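Local coordinates for acetylornithine aminotransferase (Aquifex aeolicus, PDB 2EH6), which catalyses the pyridoxal 5'-phosphate-dependent transfer of an amino group from N(2)-acetyl-L-ornithine to 2-oxoglutarate, a step of arginine biosynthesis, at the interface of chains A and B. Coordinates in Å, arbitrary orientation; residue numbers count along the deposited sequence, not the author numbering. Chains: chain A/B, Acetylornithine aminotransferase.

The interface of chains A and B. Residues chain A 2-3; chain B 72-73, 76, 80, 87-89.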
ATOM      1  N   TYR A   2     -11.232  16.119  10.530  1.00 38.80           N
ATOM      2  CA  TYR A   2      -9.836  16.255  10.133  1.00 38.21           C
ATOM      3  C   TYR A   2      -9.505  15.377   8.924  1.00 36.34           C
ATOM      4  O   TYR A   2      -8.367  15.289   8.479  1.00 34.57           O
ATOM      5  CB  TYR A   2      -8.961  15.855  11.322  1.00 41.76           C
ATOM      6  CG  TYR A   2      -8.931  16.957  12.321  1.00 46.76           C
ATOM      7  CD1 TYR A   2      -8.372  18.186  11.981  1.00 48.71           C
ATOM      8  CD2 TYR A   2      -9.448  16.764  13.603  1.00 48.49           C
ATOM      9  CE1 TYR A   2      -8.337  19.216  12.910  1.00 51.65           C
ATOM     10  CE2 TYR A   2      -9.403  17.791  14.535  1.00 51.97           C
ATOM     11  CZ  TYR A   2      -8.845  19.009  14.193  1.00 52.72           C
ATOM     12  OH  TYR A   2      -8.797  20.037  15.116  1.00 56.53           O
ATOM     13  N   LEU A   3     -10.541  14.652   8.434  1.00 34.61           N
ATOM     14  CA  LEU A   3     -10.330  13.742   7.304  1.00 34.21           C
ATOM     15  C   LEU A   3     -10.894  14.313   6.004  1.00 34.61           C
ATOM     16  O   LEU A   3     -11.859  15.068   5.995  1.00 34.61           O
ATOM     17  CB  LEU A   3     -11.047  12.424   7.603  1.00 32.65           C
ATOM     18  CG  LEU A   3     -10.589  11.770   8.904  1.00 31.11           C
ATOM     19  CD1 LEU A   3     -11.373  10.493   9.203  1.00 29.81           C
ATOM     20  CD2 LEU A   3      -9.115  11.365   8.870  1.00 27.51           C
TER
ATOM     21  N   GLN B  72      -9.195   7.280  12.891  1.00 30.16           N
ATOM     22  CA  GLN B  72      -8.556   8.061  11.834  1.00 30.56           C
ATOM     23  C   GLN B  72      -8.617   9.538  12.208  1.00 31.16           C
ATOM     24  O   GLN B  72      -7.664  10.287  11.997  1.00 30.77           O
ATOM     25  CB  GLN B  72      -9.261   7.840  10.495  1.00 28.45           C
ATOM     26  CG  GLN B  72      -8.874   6.543   9.794  1.00 27.66           C
ATOM     27  CD  GLN B  72      -9.575   6.372   8.464  1.00 24.16           C
ATOM     28  OE1 GLN B  72      -9.703   7.325   7.692  1.00 27.92           O
ATOM     29  NE2 GLN B  72     -10.016   5.156   8.179  1.00 23.69           N
ATOM     30  N   GLU B  73      -9.751   9.945  12.764  1.00 31.93           N
ATOM     31  CA  GLU B  73      -9.945  11.328  13.183  1.00 33.07           C
ATOM     32  C   GLU B  73      -8.938  11.695  14.259  1.00 31.76           C
ATOM     33  O   GLU B  73      -8.348  12.776  14.226  1.00 33.45           O
ATOM     34  CB  GLU B  73     -11.360  11.524  13.737  1.00 33.62           C
ATOM     35  CG  GLU B  73     -12.465  11.453  12.710  1.00 34.02           C
ATOM     36  CD  GLU B  73     -12.554  12.702  11.858  1.00 34.85           C
ATOM     37  OE1 GLU B  73     -11.831  13.682  12.141  1.00 37.25           O
ATOM     38  OE2 GLU B  73     -13.360  12.709  10.906  1.00 36.17           O
ATOM     39  N   ALA B  76      -5.438  11.896  12.738  1.00 23.99           N
ATOM     40  CA  ALA B  76      -5.435  13.043  11.832  1.00 25.54           C
ATOM     41  C   ALA B  76      -5.301  14.361  12.589  1.00 29.39           C
ATOM     42  O   ALA B  76      -4.580  15.273  12.167  1.00 27.88           O
ATOM     43  CB  ALA B  76      -6.707  13.048  11.010  1.00 25.97           C
ATOM     44  N   VAL B  80      -2.496  17.127  11.953  1.00 28.87           N
ATOM     45  CA  VAL B  80      -2.885  18.465  11.546  1.00 31.11           C
ATOM     46  C   VAL B  80      -2.509  19.541  12.556  1.00 32.40           C
ATOM     47  O   VAL B  80      -2.225  20.677  12.176  1.00 33.57           O
ATOM     48  CB  VAL B  80      -4.393  18.532  11.273  1.00 30.72           C
ATOM     49  CG1 VAL B  80      -4.819  19.980  11.027  1.00 34.08           C
ATOM     50  CG2 VAL B  80      -4.728  17.667  10.059  1.00 32.76           C
ATOM     51  N   GLY B  87      -5.871  21.889   7.961  1.00 32.64           N
ATOM     52  CA  GLY B  87      -5.734  20.889   6.919  1.00 31.83           C
ATOM     53  C   GLY B  87      -6.522  19.627   7.191  1.00 31.06           C
ATOM     54  O   GLY B  87      -7.133  19.482   8.249  1.00 30.67           O
ATOM     55  N   LYS B  88      -6.509  18.715   6.224  1.00 29.67           N
ATOM     56  CA  LYS B  88      -7.215  17.451   6.346  1.00 29.47           C
ATOM     57  C   LYS B  88      -6.305  16.302   5.917  1.00 29.55           C
ATOM     58  O   LYS B  88      -5.334  16.501   5.187  1.00 26.49           O
ATOM     59  CB  LYS B  88      -8.487  17.460   5.498  1.00 31.43           C
ATOM     60  CG  LYS B  88      -9.544  18.443   5.995  1.00 36.86           C
ATOM     61  CD  LYS B  88     -10.920  18.093   5.453  1.00 40.16           C
ATOM     62  CE  LYS B  88     -11.957  19.154   5.818  1.00 42.42           C
ATOM     63  NZ  LYS B  88     -12.072  19.389   7.283  1.00 44.40           N
ATOM     64  N   VAL B  89      -6.649  15.098   6.358  1.00 27.75           N
ATOM     65  CA  VAL B  89      -5.853  13.914   6.080  1.00 26.75           C
ATOM     66  C   VAL B  89      -6.596  12.795   5.355  1.00 27.19           C
ATOM     67  O   VAL B  89      -7.803  12.615   5.523  1.00 28.72           O
ATOM     68  CB  VAL B  89      -5.289  13.334   7.417  1.00 25.86           C
ATOM     69  CG1 VAL B  89      -4.536  12.028   7.177  1.00 23.29           C
ATOM     70  CG2 VAL B  89      -4.384  14.348   8.088  1.00 24.24           C
TER
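A:Tyr2 and A:Leu3, at the N-terminus of one subunit, lie between helix 70-80 and strand 87-92 of the other, an example of terminal arm exchange in the homodimer of this class-III (fold type I) aminotransferase. Backbone pairing secures one flank: the N-H of B:Val89 donates to the carbonyl O of A:Tyr2 at 2.7 Å, and A:Leu3 forms a parallel beta bridge with B:Val89, setting the arm alongside strand 87-92 for a short stretch. On the helix flank, the backbone N of A:Tyr2 donates to carboxylate oxygen OE1 of B:Glu73 at 3.0 Å. This bond is nearly straight (173° at H) and uses the syn lone pair; the bend of the glutamate at chi2 (-76°) carries its carboxylate to the arm. Among the apolar contacts, B:Ala76 serves both arm residues: its CB meets A:Tyr2 CB and the CD2 methyl of A:Leu3, each at 3.6 Å. The other methyl, CD1, packs against B:Gln72 CB at 3.6 Å and also touches the carboxylate carbon CD of B:Glu73. Replacing B:Glu73 by an alanine removes the carboxylate, which would probably leave the A:Tyr2 N-H without this acceptor and uncover the CD1 side of A:Leu3. B:Val80 sits above and beyond the CD1 side of the A:Tyr2 ring, its CB 4.1 Å from A:Tyr2 CD1, a loose contact in which the two side chains meet at a slant; the ring plane is turned 56° from that of the B:Glu73 carboxylate. Two-fold symmetry repeats the arrangement with the chains exchanged.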